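Local coordinates for protein metallo-beta-lactamase (Chryseobacterium indologenes, PDB 3L6N) that hydrolyses the beta-lactam ring of penicillins, cephalosporins and carbapenems with the help of zinc, conferring resistance to these antibiotics, at residues K150-S162 with W179-A193. Residues are numbered along the deposited sequence; the frame is centred on the assembly and turned at random. Where two conformers were deposited one is given.
Sequences KYNVLDGGCLVKS and WPKTINKLKAKYSKA. With ZN (zinc ion), chain C.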
# COMPACT_ATOMS: atom_id res chain seq x y z
N LYS A 150 14.91 -8.02 -1.80
CA LYS A 150 15.18 -9.41 -1.40
C LYS A 150 14.04 -10.38 -1.70
O LYS A 150 14.22 -11.61 -1.63
CB LYS A 150 15.59 -9.46 0.08
CG LYS A 150 16.72 -8.50 0.47
CD LYS A 150 18.04 -8.82 -0.24
CE LYS A 150 19.22 -8.28 0.55
NZ LYS A 150 20.53 -8.76 -0.00
N TYR A 151 12.87 -9.85 -2.05
CA TYR A 151 11.68 -10.65 -2.33
C TYR A 151 11.25 -10.61 -3.79
O TYR A 151 10.41 -11.41 -4.21
CB TYR A 151 10.52 -10.18 -1.43
CG TYR A 151 10.84 -10.32 0.04
CD1 TYR A 151 11.48 -9.29 0.74
CD2 TYR A 151 10.51 -11.48 0.72
CE1 TYR A 151 11.79 -9.42 2.09
CE2 TYR A 151 10.81 -11.63 2.06
CZ TYR A 151 11.45 -10.60 2.74
OH TYR A 151 11.75 -10.76 4.07
N ASN A 152 11.82 -9.67 -4.54
CA ASN A 152 11.41 -9.38 -5.92
C ASN A 152 9.92 -9.09 -6.05
O ASN A 152 9.27 -9.49 -7.00
CB ASN A 152 11.86 -10.48 -6.89
CG ASN A 152 13.36 -10.45 -7.15
OD1 ASN A 152 13.98 -9.38 -7.14
ND2 ASN A 152 13.94 -11.61 -7.40
N VAL A 153 9.40 -8.37 -5.06
CA VAL A 153 7.98 -8.02 -5.04
C VAL A 153 7.85 -6.51 -5.08
O VAL A 153 8.54 -5.81 -4.34
CB VAL A 153 7.27 -8.58 -3.78
CG1 VAL A 153 5.87 -8.00 -3.64
CG2 VAL A 153 7.22 -10.09 -3.81
N LEU A 154 6.97 -6.01 -5.95
CA LEU A 154 6.64 -4.60 -5.97
C LEU A 154 5.24 -4.40 -5.45
O LEU A 154 4.29 -5.00 -5.96
CB LEU A 154 6.71 -4.04 -7.39
CG LEU A 154 6.48 -2.52 -7.46
CD1 LEU A 154 7.71 -1.77 -6.94
CD2 LEU A 154 6.14 -2.09 -8.88
N ASP A 155 5.10 -3.56 -4.42
CA ASP A 155 3.78 -3.14 -3.97
C ASP A 155 3.38 -1.97 -4.85
O ASP A 155 3.88 -0.87 -4.68
CB ASP A 155 3.84 -2.71 -2.49
CG ASP A 155 2.48 -2.38 -1.91
OD1 ASP A 155 1.47 -2.42 -2.65
OD2 ASP A 155 2.44 -2.04 -0.70
N GLY A 156 2.49 -2.24 -5.80
CA GLY A 156 2.07 -1.25 -6.79
C GLY A 156 1.10 -0.22 -6.24
O GLY A 156 1.02 0.92 -6.74
N GLY A 157 0.35 -0.63 -5.21
CA GLY A 157 -0.73 0.20 -4.69
C GLY A 157 -1.75 0.51 -5.76
O GLY A 157 -1.86 -0.20 -6.77
N CYS A 158 -2.46 1.61 -5.58
CA CYS A 158 -3.62 1.87 -6.39
C CYS A 158 -3.25 2.47 -7.76
O CYS A 158 -4.10 2.63 -8.63
CB CYS A 158 -4.63 2.69 -5.58
SG CYS A 158 -4.82 1.98 -3.89
N LEU A 159 -1.96 2.74 -7.94
CA LEU A 159 -1.40 3.09 -9.25
C LEU A 159 -1.58 1.91 -10.22
O LEU A 159 -1.75 2.10 -11.43
CB LEU A 159 0.09 3.43 -9.10
CG LEU A 159 0.92 3.71 -10.36
CD1 LEU A 159 0.42 4.99 -11.06
CD2 LEU A 159 2.38 3.84 -9.97
N VAL A 160 -1.53 0.69 -9.69
CA VAL A 160 -1.69 -0.52 -10.48
C VAL A 160 -3.07 -1.12 -10.27
O VAL A 160 -3.46 -1.49 -9.16
CB VAL A 160 -0.61 -1.57 -10.14
CG1 VAL A 160 -0.79 -2.83 -11.01
CG2 VAL A 160 0.78 -0.98 -10.33
N LYS A 161 -3.82 -1.21 -11.37
CA LYS A 161 -5.12 -1.89 -11.37
C LYS A 161 -4.95 -3.40 -11.48
O LYS A 161 -4.02 -3.88 -12.12
CB LYS A 161 -5.97 -1.40 -12.56
CG LYS A 161 -6.19 0.11 -12.60
CD LYS A 161 -6.91 0.62 -11.36
CE LYS A 161 -8.29 0.01 -11.21
NZ LYS A 161 -8.92 0.33 -9.89
N SER A 162 -5.89 -4.14 -10.88
CA SER A 162 -5.92 -5.60 -10.94
C SER A 162 -6.35 -6.06 -12.32
O SER A 162 -7.21 -5.44 -12.95
CB SER A 162 -6.92 -6.14 -9.92
OG SER A 162 -7.13 -7.54 -10.04
N TRP A 179 -0.87 8.99 -16.06
CA TRP A 179 -0.96 7.64 -15.52
C TRP A 179 -0.27 6.56 -16.40
O TRP A 179 0.56 5.81 -15.89
CB TRP A 179 -2.42 7.30 -15.24
CG TRP A 179 -2.68 6.18 -14.28
CD1 TRP A 179 -1.82 5.16 -13.93
CD2 TRP A 179 -3.90 5.93 -13.57
NE1 TRP A 179 -2.44 4.31 -13.04
CE2 TRP A 179 -3.71 4.75 -12.81
CE3 TRP A 179 -5.14 6.58 -13.51
CZ2 TRP A 179 -4.71 4.23 -11.99
CZ3 TRP A 179 -6.14 6.05 -12.70
CH2 TRP A 179 -5.91 4.89 -11.94
N PRO A 180 -0.58 6.50 -17.72
CA PRO A 180 0.08 5.47 -18.54
C PRO A 180 1.59 5.67 -18.65
O PRO A 180 2.34 4.70 -18.74
CB PRO A 180 -0.59 5.61 -19.92
CG PRO A 180 -1.11 7.00 -19.94
CD PRO A 180 -1.53 7.30 -18.53
N LYS A 181 2.03 6.94 -18.64
CA LYS A 181 3.45 7.26 -18.66
C LYS A 181 4.11 6.77 -17.39
O LYS A 181 5.19 6.19 -17.43
CB LYS A 181 3.66 8.77 -18.85
CG LYS A 181 3.07 9.31 -20.14
CD LYS A 181 2.86 10.81 -20.08
CE LYS A 181 2.57 11.38 -21.46
NZ LYS A 181 3.82 11.53 -22.25
N THR A 182 3.45 6.97 -16.25
CA THR A 182 3.95 6.48 -14.98
C THR A 182 4.01 4.95 -14.98
O THR A 182 4.99 4.38 -14.53
CB THR A 182 3.10 7.00 -13.81
OG1 THR A 182 3.15 8.43 -13.82
CG2 THR A 182 3.66 6.50 -12.47
N ILE A 183 2.96 4.30 -15.49
CA ILE A 183 2.93 2.83 -15.59
C ILE A 183 4.03 2.29 -16.51
O ILE A 183 4.65 1.26 -16.21
CB ILE A 183 1.53 2.31 -16.03
CG1 ILE A 183 0.53 2.42 -14.87
CG2 ILE A 183 1.59 0.85 -16.55
CD1 ILE A 183 0.79 1.43 -13.73
N ASN A 184 4.28 2.97 -17.62
CA ASN A 184 5.34 2.52 -18.53
C ASN A 184 6.73 2.69 -17.92
O ASN A 184 7.61 1.87 -18.17
CB ASN A 184 5.19 3.16 -19.91
CG ASN A 184 4.03 2.56 -20.70
OD1 ASN A 184 3.84 1.34 -20.72
ND2 ASN A 184 3.24 3.41 -21.33
N LYS A 185 6.90 3.72 -17.09
CA LYS A 185 8.12 3.88 -16.29
C LYS A 185 8.27 2.74 -15.28
O LYS A 185 9.38 2.23 -15.08
CB LYS A 185 8.15 5.23 -15.57
CG LYS A 185 8.46 6.43 -16.46
CD LYS A 185 8.59 7.71 -15.64
CE LYS A 185 8.87 8.91 -16.55
NZ LYS A 185 9.04 10.16 -15.76
N LEU A 186 7.17 2.36 -14.64
CA LEU A 186 7.16 1.25 -13.69
C LEU A 186 7.58 -0.04 -14.40
O LEU A 186 8.48 -0.76 -13.93
CB LEU A 186 5.77 1.08 -13.07
CG LEU A 186 5.50 0.03 -11.98
CD1 LEU A 186 4.26 0.41 -11.20
CD2 LEU A 186 5.35 -1.38 -12.55
N LYS A 187 6.91 -0.31 -15.52
CA LYS A 187 7.11 -1.51 -16.34
C LYS A 187 8.57 -1.66 -16.77
O LYS A 187 9.11 -2.77 -16.80
CB LYS A 187 6.17 -1.44 -17.56
CG LYS A 187 6.28 -2.57 -18.58
CD LYS A 187 5.32 -2.33 -19.74
CE LYS A 187 5.53 -3.36 -20.84
NZ LYS A 187 4.60 -3.15 -21.99
N ALA A 188 9.21 -0.53 -17.08
CA ALA A 188 10.60 -0.51 -17.51
C ALA A 188 11.58 -0.67 -16.34
O ALA A 188 12.65 -1.27 -16.50
CB ALA A 188 10.89 0.77 -18.28
N LYS A 189 11.21 -0.15 -15.18
CA LYS A 189 12.10 -0.13 -14.02
C LYS A 189 12.12 -1.44 -13.22
O LYS A 189 13.17 -1.83 -12.70
CB LYS A 189 11.73 1.05 -13.09
CG LYS A 189 12.66 1.21 -11.90
CD LYS A 189 12.45 2.52 -11.19
CE LYS A 189 13.39 2.63 -10.00
NZ LYS A 189 13.63 4.03 -9.60
N TYR A 190 10.97 -2.10 -13.11
CA TYR A 190 10.87 -3.29 -12.25
C TYR A 190 10.70 -4.58 -13.04
O TYR A 190 9.76 -5.36 -12.81
CB TYR A 190 9.76 -3.13 -11.21
CG TYR A 190 9.96 -1.92 -10.35
CD1 TYR A 190 9.17 -0.79 -10.53
CD2 TYR A 190 10.95 -1.88 -9.36
CE1 TYR A 190 9.34 0.33 -9.76
CE2 TYR A 190 11.14 -0.75 -8.58
CZ TYR A 190 10.33 0.35 -8.79
OH TYR A 190 10.46 1.48 -8.05
N SER A 191 11.62 -4.80 -13.98
CA SER A 191 11.69 -6.04 -14.74
C SER A 191 12.02 -7.23 -13.82
O SER A 191 11.58 -8.35 -14.08
CB SER A 191 12.70 -5.92 -15.88
OG SER A 191 13.96 -5.45 -15.41
N LYS A 192 12.76 -6.97 -12.75
CA LYS A 192 13.12 -8.02 -11.78
C LYS A 192 11.94 -8.48 -10.91
O LYS A 192 12.02 -9.54 -10.27
CB LYS A 192 14.27 -7.57 -10.87
CG LYS A 192 15.65 -7.54 -11.53
CD LYS A 192 16.73 -7.34 -10.49
CE LYS A 192 18.06 -6.94 -11.12
NZ LYS A 192 19.14 -6.86 -10.10
N ALA A 193 10.86 -7.71 -10.89
CA ALA A 193 9.68 -8.05 -10.09
C ALA A 193 8.99 -9.29 -10.63
O ALA A 193 8.60 -9.35 -11.80
CB ALA A 193 8.71 -6.88 -10.04
ZN ZN C . -6.85 2.46 -3.19
O HOH W 1 -7.33 4.47 -2.92
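W179 NE1 donates to the backbone O of L159 at 2.8 Å, a nearly straight bond (159° at the hydrogen) that meets a carbonyl lone pair and lies in the indole plane. This carbonyl, in the turn G157-V160, also has I183 CD1 beside it. The L159 side chain runs past W179 in the opposite direction; its CG stands anti to the backbone N (chi1 175°), which brings CD1 within 3.6 Å of W179 CD1, while both methyls touch T182 CG2. Next along the helix, L186 CD1 touches both V160 CG2, at 3.8 Å, and L154 CD2. L186 and L154 meet tip to tip. L154 CD1 sits squarely over the Y190 ring, 3.7 Å from its centroid and 5° off the normal, a CH-pi contact; K189 CG covers the opposite face, and the hydroxyl of Y190 is hydrogen-bonded to D133. At the far end A193 CA offers a CA-H...O contact to N152 O at 3.4 Å.

Helix 208-217 packs on V160, W179 and I183. C158, inside the turn that W179 holds, binds zinc through SG, with D80, H200 and a water completing the site. K161 probably binds the beta-lactam. The whole is a beta-alpha-beta unit, strand 153-157, helix 179-189 and strand 195-198, whose first crossover loop carries a zinc ligand in the metallo-beta-lactamase fold.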